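Local coordinates for probable quinone reductase Qor (NADPH:quinone reductase) (Zeta-crystallin homolog protein) (Mycobacterium tuberculosis, PDB 4RVU), which binds NADPH and probably uses it as the electron donor for the reduction of quinones, at residues V193-P198 / A205-E210; V149-G154 / L160-W165; A231-L236 / G264-T269; K138-V143 / T241-G246. All blocks are in the same frame, centred on the assembly; numbering follows the deposited sequence.

Contact 1 (V193-P198 / A205-E210). With NDP (NADPH dihydro-nicotinamide-adenine-dinucleotide phosphate), chain E.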
# COMPACT_ATOMS: atom_id res chain seq x y z
N VAL A 193 -17.37 -12.79 14.07
CA VAL A 193 -18.44 -11.81 14.28
C VAL A 193 -18.92 -11.28 12.94
O VAL A 193 -18.11 -10.98 12.05
CB VAL A 193 -17.96 -10.62 15.15
CG1 VAL A 193 -19.01 -9.52 15.17
CG2 VAL A 193 -17.64 -11.07 16.57
N VAL A 194 -20.24 -11.15 12.80
CA VAL A 194 -20.83 -10.60 11.58
C VAL A 194 -21.51 -9.26 11.87
O VAL A 194 -22.36 -9.17 12.76
CB VAL A 194 -21.86 -11.58 10.97
CG1 VAL A 194 -22.44 -11.01 9.69
CG2 VAL A 194 -21.20 -12.92 10.71
N LEU A 195 -21.13 -8.23 11.12
CA LEU A 195 -21.68 -6.89 11.31
C LEU A 195 -22.58 -6.47 10.16
O LEU A 195 -22.52 -7.04 9.07
CB LEU A 195 -20.54 -5.87 11.44
CG LEU A 195 -19.62 -6.08 12.63
CD1 LEU A 195 -18.43 -5.13 12.57
CD2 LEU A 195 -20.40 -5.88 13.92
N ASP A 196 -23.42 -5.46 10.40
CA ASP A 196 -24.16 -4.85 9.31
C ASP A 196 -23.23 -3.91 8.55
O ASP A 196 -22.17 -3.53 9.04
CB ASP A 196 -25.34 -4.06 9.86
CG ASP A 196 -26.31 -4.92 10.62
OD1 ASP A 196 -26.80 -5.92 10.05
OD2 ASP A 196 -26.58 -4.61 11.80
N TYR A 197 -23.65 -3.51 7.35
CA TYR A 197 -22.89 -2.54 6.58
C TYR A 197 -22.81 -1.21 7.30
O TYR A 197 -23.76 -0.83 8.00
CB TYR A 197 -23.46 -2.38 5.17
CG TYR A 197 -22.94 -3.46 4.24
CD1 TYR A 197 -23.52 -4.72 4.22
CD2 TYR A 197 -21.84 -3.23 3.43
CE1 TYR A 197 -23.03 -5.71 3.39
CE2 TYR A 197 -21.34 -4.21 2.60
CZ TYR A 197 -21.94 -5.45 2.59
OH TYR A 197 -21.44 -6.43 1.76
N PRO A 198 -21.66 -0.53 7.18
CA PRO A 198 -21.45 0.76 7.83
C PRO A 198 -22.53 1.77 7.44
O PRO A 198 -22.94 1.81 6.28
CB PRO A 198 -20.10 1.23 7.28
CG PRO A 198 -19.41 -0.01 6.80
CD PRO A 198 -20.50 -0.94 6.36
N ALA A 205 -16.24 1.81 12.60
CA ALA A 205 -14.89 1.60 13.10
C ALA A 205 -14.87 1.36 14.61
O ALA A 205 -14.10 0.54 15.10
CB ALA A 205 -13.97 2.76 12.72
N GLY A 206 -15.72 2.07 15.34
CA GLY A 206 -15.87 1.81 16.76
C GLY A 206 -16.27 0.37 17.08
O GLY A 206 -15.73 -0.24 18.01
N ARG A 207 -17.20 -0.19 16.30
CA ARG A 207 -17.61 -1.59 16.48
C ARG A 207 -16.40 -2.50 16.34
O ARG A 207 -16.11 -3.33 17.20
CB ARG A 207 -18.66 -1.99 15.45
CG ARG A 207 -19.64 -0.89 15.07
CD ARG A 207 -20.63 -0.62 16.19
NE ARG A 207 -21.87 -1.36 16.00
CZ ARG A 207 -22.08 -2.59 16.47
NH1 ARG A 207 -21.12 -3.22 17.15
NH2 ARG A 207 -23.24 -3.20 16.25
N VAL A 208 -15.68 -2.32 15.23
CA VAL A 208 -14.46 -3.07 14.96
C VAL A 208 -13.41 -2.89 16.07
O VAL A 208 -12.79 -3.87 16.50
CB VAL A 208 -13.87 -2.69 13.59
CG1 VAL A 208 -12.56 -3.44 13.32
CG2 VAL A 208 -14.89 -2.98 12.49
N ARG A 209 -13.22 -1.65 16.53
CA ARG A 209 -12.29 -1.39 17.63
C ARG A 209 -12.74 -2.12 18.90
O ARG A 209 -11.92 -2.73 19.59
CB ARG A 209 -12.15 0.11 17.91
CG ARG A 209 -11.67 0.94 16.72
CD ARG A 209 -10.24 1.44 16.82
NE ARG A 209 -9.80 2.02 15.55
CZ ARG A 209 -8.64 1.75 14.97
NH1 ARG A 209 -7.77 0.93 15.55
NH2 ARG A 209 -8.34 2.30 13.80
N GLU A 210 -14.04 -2.06 19.19
CA GLU A 210 -14.61 -2.77 20.33
C GLU A 210 -14.20 -4.24 20.31
O GLU A 210 -13.79 -4.80 21.34
CB GLU A 210 -16.14 -2.65 20.34
CG GLU A 210 -16.82 -3.40 21.48
CD GLU A 210 -18.33 -3.22 21.50
OE1 GLU A 210 -18.91 -2.91 20.44
OE2 GLU A 210 -18.94 -3.41 22.58
PA NDP E . -19.90 -11.48 -4.73
O1A NDP E . -20.39 -12.90 -4.85
O2A NDP E . -19.14 -11.07 -3.50
O5B NDP E . -21.14 -10.49 -4.93
C5B NDP E . -21.02 -9.11 -4.58
C4B NDP E . -21.50 -8.94 -3.15
O4B NDP E . -21.14 -7.66 -2.63
C3B NDP E . -23.01 -9.01 -3.06
O3B NDP E . -23.47 -10.35 -2.90
C2B NDP E . -23.33 -8.15 -1.86
O2B NDP E . -23.49 -8.95 -0.69
C1B NDP E . -22.14 -7.22 -1.71
N9A NDP E . -22.60 -5.85 -2.03
C8A NDP E . -22.58 -4.80 -1.19
N7A NDP E . -23.09 -3.70 -1.79
C5A NDP E . -23.46 -4.04 -3.03
C6A NDP E . -24.08 -3.36 -4.19
N6A NDP E . -24.40 -2.05 -4.13
N1A NDP E . -24.30 -4.09 -5.30
C2A NDP E . -23.98 -5.39 -5.37
N3A NDP E . -23.42 -6.07 -4.36
C4A NDP E . -23.14 -5.47 -3.18
O3 NDP E . -19.02 -11.16 -6.03
PN NDP E . -17.65 -11.94 -6.35
O1N NDP E . -17.39 -12.93 -5.25
O2N NDP E . -17.71 -12.38 -7.79
O5D NDP E . -16.56 -10.77 -6.23
C5D NDP E . -16.39 -10.05 -5.01
C4D NDP E . -15.73 -8.71 -5.29
O4D NDP E . -14.35 -8.89 -5.56
C3D NDP E . -16.33 -8.06 -6.52
O3D NDP E . -16.41 -6.65 -6.28
C2D NDP E . -15.32 -8.32 -7.62
O2D NDP E . -15.33 -7.25 -8.56
C1D NDP E . -14.01 -8.39 -6.85
N1N NDP E . -13.01 -9.28 -7.45
C2N NDP E . -11.77 -8.80 -7.62
C3N NDP E . -10.76 -9.57 -8.16
C7N NDP E . -9.39 -8.97 -8.34
O7N NDP E . -8.49 -9.67 -8.75
N7N NDP E . -9.22 -7.69 -8.02
C4N NDP E . -11.00 -11.01 -8.57
C5N NDP E . -12.38 -11.40 -8.32
C6N NDP E . -13.32 -10.54 -7.77
P2B NDP E . -24.16 -8.33 0.64
O1X NDP E . -24.24 -6.86 0.36
O2X NDP E . -25.49 -9.02 0.73
O3X NDP E . -23.21 -8.71 1.73
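Leu195, on strand 193-195, one of the two edge strands of the nucleotide-binding sheet within the chain, reaches helix 201-212 through its two methyl groups, meeting Val208 with one and Arg207 with the other. CB points at the helix but, like CG, is too far back to touch segment 205-210. The first torsion (chi1 -62°) places CG anti to the carbonyl carbon, and an extended second torsion carries the fork outward. CD1 then meets Val208 CG2 at 4.1 Å, the two side chains crossing at about a right angle. CD2 lies over one face of the Arg207 guanidinium, 4.2 Å from NH1, so the aliphatic tip covers a flat polar group. The same NH1 has a long ionic pairing with Glu210 OE1 one helical turn on, at 4.0 Å. Two residues past Leu195, Tyr197 turns to the cofactor: its OH donates to O3X of the NADPH 2'-phosphate at 2.9 Å. That oxygen lies at the ring edge, in its plane. Because this phosphate separates NADPH from NADH, the bond is consistent with a part in cofactor preference; Arg322 adds a cation-pi contact to the tyrosine ring. Backbone hydrogen bonds to Thr175 tie Val193 and Leu195 to strand 172-176, while the Leu195 side chain also touches Ile174 of that strand and Phe204 of helix 201-212.

Contact 2 (V149-G154 / L160-W165). With NDP (NADPH dihydro-nicotinamide-adenine-dinucleotide phosphate), chain E.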
# COMPACT_ATOMS: atom_id res chain seq x y z
N VAL A 149 -8.85 -9.93 10.69
CA VAL A 149 -9.07 -9.20 9.45
C VAL A 149 -10.55 -8.90 9.26
O VAL A 149 -11.40 -9.60 9.81
CB VAL A 149 -8.53 -9.97 8.21
CG1 VAL A 149 -7.03 -10.20 8.34
CG2 VAL A 149 -9.27 -11.30 8.03
N LEU A 150 -10.84 -7.86 8.50
CA LEU A 150 -12.22 -7.54 8.11
C LEU A 150 -12.44 -7.92 6.65
O LEU A 150 -11.64 -7.56 5.77
CB LEU A 150 -12.49 -6.04 8.32
CG LEU A 150 -13.78 -5.44 7.75
CD1 LEU A 150 -15.00 -6.09 8.40
CD2 LEU A 150 -13.80 -3.94 7.96
N VAL A 151 -13.51 -8.67 6.39
CA VAL A 151 -13.86 -9.08 5.03
C VAL A 151 -15.29 -8.64 4.74
O VAL A 151 -16.24 -9.19 5.30
CB VAL A 151 -13.79 -10.62 4.90
CG1 VAL A 151 -14.26 -11.06 3.51
CG2 VAL A 151 -12.38 -11.12 5.15
N HIS A 152 -15.44 -7.65 3.86
CA HIS A 152 -16.77 -7.20 3.47
C HIS A 152 -17.45 -8.23 2.56
O HIS A 152 -16.77 -9.05 1.94
CB HIS A 152 -16.69 -5.84 2.77
CG HIS A 152 -16.31 -4.72 3.69
ND1 HIS A 152 -17.08 -4.34 4.76
CD2 HIS A 152 -15.24 -3.88 3.68
CE1 HIS A 152 -16.51 -3.33 5.38
NE2 HIS A 152 -15.39 -3.03 4.75
N ALA A 153 -18.78 -8.19 2.50
CA ALA A 153 -19.57 -9.16 1.72
C ALA A 153 -19.17 -10.59 2.03
O ALA A 153 -18.81 -11.37 1.12
CB ALA A 153 -19.44 -8.86 0.21
N GLY A 154 -19.25 -10.94 3.31
CA GLY A 154 -18.78 -12.23 3.81
C GLY A 154 -19.47 -13.44 3.20
O GLY A 154 -18.91 -14.54 3.25
N LEU A 160 -16.74 -15.86 1.13
CA LEU A 160 -16.82 -17.13 1.84
C LEU A 160 -15.48 -17.87 1.76
O LEU A 160 -15.09 -18.54 2.71
CB LEU A 160 -17.96 -18.00 1.28
CG LEU A 160 -19.38 -17.55 1.59
CD1 LEU A 160 -20.36 -18.35 0.73
CD2 LEU A 160 -19.69 -17.76 3.07
N ILE A 161 -14.78 -17.75 0.64
CA ILE A 161 -13.49 -18.42 0.51
C ILE A 161 -12.44 -17.75 1.41
O ILE A 161 -11.68 -18.44 2.10
CB ILE A 161 -12.99 -18.49 -0.96
CG1 ILE A 161 -13.98 -19.29 -1.81
CG2 ILE A 161 -11.63 -19.18 -1.03
CD1 ILE A 161 -13.66 -19.30 -3.32
N LEU A 162 -12.42 -16.42 1.41
CA LEU A 162 -11.52 -15.68 2.30
C LEU A 162 -11.74 -16.07 3.76
O LEU A 162 -10.79 -16.31 4.51
CB LEU A 162 -11.71 -14.16 2.14
CG LEU A 162 -11.04 -13.52 0.93
CD1 LEU A 162 -11.54 -12.10 0.73
CD2 LEU A 162 -9.52 -13.53 1.09
N THR A 163 -13.01 -16.17 4.14
CA THR A 163 -13.37 -16.41 5.54
C THR A 163 -12.92 -17.79 5.98
O THR A 163 -12.22 -17.93 6.99
CB THR A 163 -14.87 -16.22 5.74
OG1 THR A 163 -15.20 -14.86 5.43
CG2 THR A 163 -15.28 -16.54 7.18
N GLN A 164 -13.25 -18.80 5.18
CA GLN A 164 -12.84 -20.16 5.50
C GLN A 164 -11.34 -20.31 5.55
O GLN A 164 -10.80 -20.92 6.48
CB GLN A 164 -13.40 -21.14 4.47
CG GLN A 164 -14.91 -21.23 4.45
CD GLN A 164 -15.37 -22.19 3.39
OE1 GLN A 164 -15.33 -23.41 3.58
NE2 GLN A 164 -15.79 -21.66 2.24
N TRP A 165 -10.66 -19.77 4.54
CA TRP A 165 -9.23 -19.98 4.39
C TRP A 165 -8.47 -19.27 5.50
O TRP A 165 -7.58 -19.85 6.12
CB TRP A 165 -8.76 -19.50 3.02
CG TRP A 165 -7.57 -20.25 2.50
CD1 TRP A 165 -6.67 -20.98 3.23
CD2 TRP A 165 -7.18 -20.39 1.12
NE1 TRP A 165 -5.73 -21.54 2.39
CE2 TRP A 165 -6.03 -21.20 1.09
CE3 TRP A 165 -7.69 -19.89 -0.08
CZ2 TRP A 165 -5.38 -21.54 -0.10
CZ3 TRP A 165 -7.05 -20.23 -1.26
CH2 TRP A 165 -5.91 -21.04 -1.26
PA NDP E . -19.90 -11.48 -4.73
O1A NDP E . -20.39 -12.90 -4.85
O2A NDP E . -19.14 -11.07 -3.50
O5B NDP E . -21.14 -10.49 -4.93
C5B NDP E . -21.02 -9.11 -4.58
C4B NDP E . -21.50 -8.94 -3.15
O4B NDP E . -21.14 -7.66 -2.63
C3B NDP E . -23.01 -9.01 -3.06
O3B NDP E . -23.47 -10.35 -2.90
C2B NDP E . -23.33 -8.15 -1.86
O2B NDP E . -23.49 -8.95 -0.69
C1B NDP E . -22.14 -7.22 -1.71
N9A NDP E . -22.60 -5.85 -2.03
C8A NDP E . -22.58 -4.80 -1.19
N7A NDP E . -23.09 -3.70 -1.79
C5A NDP E . -23.46 -4.04 -3.03
C6A NDP E . -24.08 -3.36 -4.19
N6A NDP E . -24.40 -2.05 -4.13
N1A NDP E . -24.30 -4.09 -5.30
C2A NDP E . -23.98 -5.39 -5.37
N3A NDP E . -23.42 -6.07 -4.36
C4A NDP E . -23.14 -5.47 -3.18
O3 NDP E . -19.02 -11.16 -6.03
PN NDP E . -17.65 -11.94 -6.35
O1N NDP E . -17.39 -12.93 -5.25
O2N NDP E . -17.71 -12.38 -7.79
O5D NDP E . -16.56 -10.77 -6.23
C5D NDP E . -16.39 -10.05 -5.01
C4D NDP E . -15.73 -8.71 -5.29
O4D NDP E . -14.35 -8.89 -5.56
C3D NDP E . -16.33 -8.06 -6.52
O3D NDP E . -16.41 -6.65 -6.28
C2D NDP E . -15.32 -8.32 -7.62
O2D NDP E . -15.33 -7.25 -8.56
C1D NDP E . -14.01 -8.39 -6.85
N1N NDP E . -13.01 -9.28 -7.45
C2N NDP E . -11.77 -8.80 -7.62
C3N NDP E . -10.76 -9.57 -8.16
C7N NDP E . -9.39 -8.97 -8.34
O7N NDP E . -8.49 -9.67 -8.75
N7N NDP E . -9.22 -7.69 -8.02
C4N NDP E . -11.00 -11.01 -8.57
C5N NDP E . -12.38 -11.40 -8.32
C6N NDP E . -13.32 -10.54 -7.77
P2B NDP E . -24.16 -8.33 0.64
O1X NDP E . -24.24 -6.86 0.36
O2X NDP E . -25.49 -9.02 0.73
O3X NDP E . -23.21 -8.71 1.73
O HOH W 1 -17.92 -15.11 5.56
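Val151, Gly154 and Leu160 carry most of the contact between strand 148-151 and helix 157-168, the first strand-turn-helix of the Rossmann fold. Val151 directs its side chain at the helix, and with CG1 anti to the backbone N (chi1 176°) that methyl reaches Leu162 CD1 at 4.0 Å. Gly154, probably the first glycine of a GxGxxG turn, contributes its carbonyl: Leu160 CD2 lies 3.3 Å from Gly154 O and Leu160 CG 3.5 Å from it. Leu160 N comes equally near, but its angle rules out a hydrogen bond. Water supplies the polar link instead, donating to Gly154 O at 2.6 Å and to Thr163 OG1 at 2.7 Å. Thr163 OG1 is also hydrogen-bonded to Gly159 O. Beside the turn, Ala153 CB is 3.5 Å from O4B of the adenosine ribose. With both water hydrogens committed, the carbonyl of the turn is held to the helix by solvent, while the strand itself meets the helix through apolar methyls.

Contact 3 (A231-L236 / G264-T269)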
# COMPACT_ATOMS: atom_id res chain seq x y z
N ALA A 231 -15.13 3.38 6.00
CA ALA A 231 -15.19 2.54 7.18
C ALA A 231 -14.01 1.57 7.25
O ALA A 231 -13.45 1.35 8.32
CB ALA A 231 -16.51 1.79 7.23
N SER A 232 -13.66 0.97 6.11
CA SER A 232 -12.50 0.08 6.05
C SER A 232 -11.24 0.81 6.50
O SER A 232 -10.48 0.32 7.34
CB SER A 232 -12.29 -0.43 4.63
OG SER A 232 -13.36 -1.26 4.22
N LEU A 233 -11.03 1.98 5.92
CA LEU A 233 -9.84 2.77 6.24
C LEU A 233 -9.79 3.12 7.74
O LEU A 233 -8.74 3.04 8.38
CB LEU A 233 -9.79 4.04 5.38
CG LEU A 233 -8.59 4.96 5.61
CD1 LEU A 233 -7.31 4.21 5.31
CD2 LEU A 233 -8.67 6.21 4.77
N ALA A 234 -10.95 3.47 8.30
CA ALA A 234 -11.04 3.84 9.72
C ALA A 234 -10.90 2.67 10.70
O ALA A 234 -10.76 2.89 11.91
CB ALA A 234 -12.34 4.60 9.98
N SER A 235 -10.99 1.44 10.19
CA SER A 235 -10.95 0.26 11.05
C SER A 235 -9.58 -0.39 11.24
O SER A 235 -9.45 -1.37 11.96
CB SER A 235 -11.94 -0.79 10.55
OG SER A 235 -13.23 -0.24 10.43
N LEU A 236 -8.55 0.17 10.59
CA LEU A 236 -7.24 -0.49 10.55
C LEU A 236 -6.33 -0.30 11.76
O LEU A 236 -6.30 0.76 12.39
CB LEU A 236 -6.47 -0.01 9.32
CG LEU A 236 -6.93 -0.62 8.01
CD1 LEU A 236 -6.47 0.25 6.85
CD2 LEU A 236 -6.37 -2.03 7.87
N GLY A 264 -3.22 5.77 10.43
CA GLY A 264 -2.21 4.96 11.10
C GLY A 264 -0.99 4.56 10.26
O GLY A 264 -0.41 3.49 10.49
N SER A 265 -0.57 5.43 9.34
CA SER A 265 0.52 5.11 8.40
C SER A 265 0.25 3.75 7.75
O SER A 265 1.08 2.84 7.78
CB SER A 265 1.88 5.11 9.09
OG SER A 265 2.22 6.40 9.55
N VAL A 266 -0.94 3.63 7.17
CA VAL A 266 -1.38 2.35 6.65
C VAL A 266 -0.98 2.22 5.19
O VAL A 266 -0.51 3.18 4.58
CB VAL A 266 -2.89 2.20 6.79
CG1 VAL A 266 -3.31 2.45 8.23
CG2 VAL A 266 -3.61 3.15 5.85
N TYR A 267 -1.17 1.02 4.65
CA TYR A 267 -0.93 0.78 3.24
C TYR A 267 -2.26 0.67 2.55
O TYR A 267 -3.19 0.05 3.09
CB TYR A 267 -0.24 -0.57 3.04
CG TYR A 267 1.12 -0.71 3.65
CD1 TYR A 267 1.26 -1.07 4.99
CD2 TYR A 267 2.27 -0.54 2.89
CE1 TYR A 267 2.50 -1.22 5.55
CE2 TYR A 267 3.53 -0.68 3.46
CZ TYR A 267 3.63 -1.04 4.79
OH TYR A 267 4.87 -1.21 5.36
N LEU A 268 -2.35 1.24 1.35
CA LEU A 268 -3.49 1.03 0.47
C LEU A 268 -3.01 0.31 -0.79
O LEU A 268 -2.02 0.70 -1.41
CB LEU A 268 -4.17 2.36 0.11
CG LEU A 268 -5.33 2.33 -0.89
CD1 LEU A 268 -6.54 1.56 -0.32
CD2 LEU A 268 -5.73 3.73 -1.31
N THR A 269 -3.70 -0.76 -1.18
CA THR A 269 -3.34 -1.40 -2.43
C THR A 269 -4.60 -1.79 -3.17
O THR A 269 -5.60 -2.13 -2.54
CB THR A 269 -2.43 -2.63 -2.20
OG1 THR A 269 -2.10 -3.22 -3.46
CG2 THR A 269 -3.16 -3.67 -1.33
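The CA atoms of Leu236 and Val266 are 7.6 Å apart, Val266 following shortly after the chain leaves helix 258-262 through Gly264, whose phi of 126° belongs to a region open chiefly to glycine. Val266 is the centre of the packing. Val266 CG2 meets Leu233 CD1 at 3.9 Å and also comes within 4.2 Å of Leu236 CD1, while Val266 CB and CG1 both lie 4.1 Å from that same Leu236 CD1. Leu233 projects from the helix at a slant; its CG, trans to the backbone N (chi1 180°), brings CD1 nearer to Val266 than the start of the side chain suggests. Leu236 starts out toward segment 264-269, and both leucines cross the valine obliquely. Within segment 231-236, Ser235 OG folds back to donate to Ala231 O at 2.7 Å, one turn earlier, tilted 33° from the carbonyl plane. The following strand, 267-269, is the last of the parallel sheet within the chain, and it pairs antiparallel with a strand of the second subunit, continuing the sheet across the dimer. Val266 O there accepts a hydrogen bond from Thr269 OG1 of that subunit. No hydrogen bond joins the two segments, so apolar side-chain packing links them directly: the valine side chain is turned to Leu233 and Leu236 of its own subunit while its carbonyl serves the dimer interface.

Contact 4 (K138-V143 / T241-G246). With NDP (NADPH dihydro-nicotinamide-adenine-dinucleotide phosphate), chain E.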
# COMPACT_ATOMS: atom_id res chain seq x y z
N LYS A 138 -2.09 -14.61 0.95
CA LYS A 138 -0.72 -15.11 0.96
C LYS A 138 0.30 -14.11 0.43
O LYS A 138 1.49 -14.21 0.73
CB LYS A 138 -0.62 -16.41 0.15
CG LYS A 138 -1.38 -17.60 0.75
CD LYS A 138 -0.61 -18.20 1.92
CE LYS A 138 -1.36 -19.38 2.55
NZ LYS A 138 -1.56 -20.48 1.60
N SER A 139 -0.16 -13.14 -0.36
CA SER A 139 0.74 -12.23 -1.09
C SER A 139 0.49 -10.75 -0.81
O SER A 139 1.43 -10.00 -0.52
CB SER A 139 0.66 -12.49 -2.60
OG SER A 139 1.05 -13.83 -2.89
N VAL A 140 -0.75 -10.31 -0.95
CA VAL A 140 -1.07 -8.90 -0.70
C VAL A 140 -0.87 -8.52 0.77
O VAL A 140 -0.15 -7.56 1.09
CB VAL A 140 -2.50 -8.55 -1.19
CG1 VAL A 140 -2.90 -7.17 -0.68
CG2 VAL A 140 -2.55 -8.58 -2.72
N TYR A 141 -1.50 -9.27 1.66
CA TYR A 141 -1.17 -9.20 3.07
C TYR A 141 -1.07 -10.62 3.57
O TYR A 141 -2.07 -11.33 3.65
CB TYR A 141 -2.22 -8.41 3.89
CG TYR A 141 -1.92 -8.55 5.37
CD1 TYR A 141 -0.84 -7.88 5.93
CD2 TYR A 141 -2.65 -9.40 6.18
CE1 TYR A 141 -0.52 -8.03 7.28
CE2 TYR A 141 -2.34 -9.57 7.51
CZ TYR A 141 -1.27 -8.88 8.05
OH TYR A 141 -0.96 -9.05 9.38
N PRO A 142 0.15 -11.07 3.91
CA PRO A 142 0.33 -12.46 4.33
C PRO A 142 -0.17 -12.66 5.76
O PRO A 142 0.56 -12.37 6.71
CB PRO A 142 1.85 -12.67 4.26
CG PRO A 142 2.46 -11.31 3.85
CD PRO A 142 1.39 -10.28 4.05
N VAL A 143 -1.40 -13.16 5.90
CA VAL A 143 -1.99 -13.32 7.22
C VAL A 143 -1.17 -14.29 8.06
O VAL A 143 -0.56 -15.22 7.53
CB VAL A 143 -3.46 -13.77 7.16
CG1 VAL A 143 -4.34 -12.69 6.47
CG2 VAL A 143 -3.59 -15.13 6.46
N THR A 241 -3.02 -3.04 6.44
CA THR A 241 -3.13 -3.01 4.98
C THR A 241 -4.59 -3.00 4.55
O THR A 241 -5.35 -3.89 4.92
CB THR A 241 -2.45 -4.24 4.34
OG1 THR A 241 -1.03 -4.17 4.55
CG2 THR A 241 -2.74 -4.30 2.84
N LEU A 242 -4.97 -1.99 3.77
CA LEU A 242 -6.28 -1.97 3.14
C LEU A 242 -6.13 -2.54 1.74
O LEU A 242 -5.56 -1.90 0.86
CB LEU A 242 -6.82 -0.53 3.07
CG LEU A 242 -8.34 -0.37 3.13
CD1 LEU A 242 -8.75 1.10 3.11
CD2 LEU A 242 -9.05 -1.12 2.01
N ALA A 243 -6.63 -3.75 1.54
CA ALA A 243 -6.65 -4.33 0.20
C ALA A 243 -8.02 -4.07 -0.40
O ALA A 243 -8.99 -4.79 -0.11
CB ALA A 243 -6.33 -5.81 0.25
N LEU A 244 -8.09 -3.03 -1.23
CA LEU A 244 -9.31 -2.72 -1.97
C LEU A 244 -9.27 -3.50 -3.27
O LEU A 244 -8.60 -3.10 -4.22
CB LEU A 244 -9.37 -1.21 -2.26
CG LEU A 244 -10.51 -0.71 -3.15
CD1 LEU A 244 -11.87 -0.97 -2.50
CD2 LEU A 244 -10.33 0.76 -3.45
N PHE A 245 -9.98 -4.63 -3.33
CA PHE A 245 -9.88 -5.52 -4.48
C PHE A 245 -11.14 -5.55 -5.35
O PHE A 245 -11.20 -6.27 -6.35
CB PHE A 245 -9.47 -6.93 -4.05
CG PHE A 245 -10.55 -7.69 -3.31
CD1 PHE A 245 -10.76 -7.48 -1.95
CD2 PHE A 245 -11.35 -8.60 -3.98
CE1 PHE A 245 -11.76 -8.18 -1.27
CE2 PHE A 245 -12.35 -9.30 -3.31
CZ PHE A 245 -12.55 -9.10 -1.95
N GLY A 246 -12.16 -4.78 -4.98
CA GLY A 246 -13.40 -4.79 -5.74
C GLY A 246 -14.17 -3.50 -5.56
O GLY A 246 -13.80 -2.65 -4.75
PA NDP E . -19.90 -11.48 -4.73
O1A NDP E . -20.39 -12.90 -4.85
O2A NDP E . -19.14 -11.07 -3.50
O5B NDP E . -21.14 -10.49 -4.93
C5B NDP E . -21.02 -9.11 -4.58
C4B NDP E . -21.50 -8.94 -3.15
O4B NDP E . -21.14 -7.66 -2.63
C3B NDP E . -23.01 -9.01 -3.06
O3B NDP E . -23.47 -10.35 -2.90
C2B NDP E . -23.33 -8.15 -1.86
O2B NDP E . -23.49 -8.95 -0.69
C1B NDP E . -22.14 -7.22 -1.71
N9A NDP E . -22.60 -5.85 -2.03
C8A NDP E . -22.58 -4.80 -1.19
N7A NDP E . -23.09 -3.70 -1.79
C5A NDP E . -23.46 -4.04 -3.03
C6A NDP E . -24.08 -3.36 -4.19
N6A NDP E . -24.40 -2.05 -4.13
N1A NDP E . -24.30 -4.09 -5.30
C2A NDP E . -23.98 -5.39 -5.37
N3A NDP E . -23.42 -6.07 -4.36
C4A NDP E . -23.14 -5.47 -3.18
O3 NDP E . -19.02 -11.16 -6.03
PN NDP E . -17.65 -11.94 -6.35
O1N NDP E . -17.39 -12.93 -5.25
O2N NDP E . -17.71 -12.38 -7.79
O5D NDP E . -16.56 -10.77 -6.23
C5D NDP E . -16.39 -10.05 -5.01
C4D NDP E . -15.73 -8.71 -5.29
O4D NDP E . -14.35 -8.89 -5.56
C3D NDP E . -16.33 -8.06 -6.52
O3D NDP E . -16.41 -6.65 -6.28
C2D NDP E . -15.32 -8.32 -7.62
O2D NDP E . -15.33 -7.25 -8.56
C1D NDP E . -14.01 -8.39 -6.85
N1N NDP E . -13.01 -9.28 -7.45
C2N NDP E . -11.77 -8.80 -7.62
C3N NDP E . -10.76 -9.57 -8.16
C7N NDP E . -9.39 -8.97 -8.34
O7N NDP E . -8.49 -9.67 -8.75
N7N NDP E . -9.22 -7.69 -8.02
C4N NDP E . -11.00 -11.01 -8.57
C5N NDP E . -12.38 -11.40 -8.32
C6N NDP E . -13.32 -10.54 -7.77
P2B NDP E . -24.16 -8.33 0.64
O1X NDP E . -24.24 -6.86 0.36
O2X NDP E . -25.49 -9.02 0.73
O3X NDP E . -23.21 -8.71 1.73
O HOH W 2 0.60 -5.82 3.21
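Val140 and Tyr141, where helix 120-140 ends, pack on Thr241 and Ala243 of strand 240-244 in the parallel sheet of the Rossmann fold. Before them, Lys138 and Ser139 are tied to Glu289 and Arg286. Val140 puts CG1 anti to its amide nitrogen (chi1 169°), which brings this methyl to Ala243 CB at 3.8 Å. Its carbonyl has two partners: Tyr267 OH of the second subunit, and a water that donates to Val140 O at 2.8 Å. The same water lies 2.7 Å from Thr241 OG1, and so bridges helix end and strand. Tyr141 comes next, its CD1 4.0 Å from Thr241 OG1 in an oblique approach; the bridging water lies in the plane of its ring, at the edge. Beyond the touching residues, its hydroxyl is hydrogen-bonded to Asp147. Just past the strand, the chain enters the cofactor pocket at Phe245, a residue that binds NADPH, and Gly246 CA then lies 3.6 Å from O3D of the nicotinamide ribose.

All four contacts reach one six-stranded parallel sheet, whose order is 193-195, 172-176, 148-151, 217-222, 240-244, 267-269. Contact 1 sits at one outer strand, contact 2 at strand 148-151, and contacts 4 and 3 at the neighbouring strands 240-244 and 267-269. The centres of contacts 1 and 2 lie about 14 Å apart. Between contact 2 and contact 4 the centres are about 12 Å apart, and between contact 3 and contact 4 about 11 Å. Along the chain, contact 4 opens first and encloses contacts 2 and 1, in that order, before it interlocks with contact 3. Contacts 1, 2 and 4 touch NADPH from 2'-phosphate to nicotinamide ribose, whereas contacts 3 and 4 meet the second subunit, so cofactor site and dimer interface share the sheet.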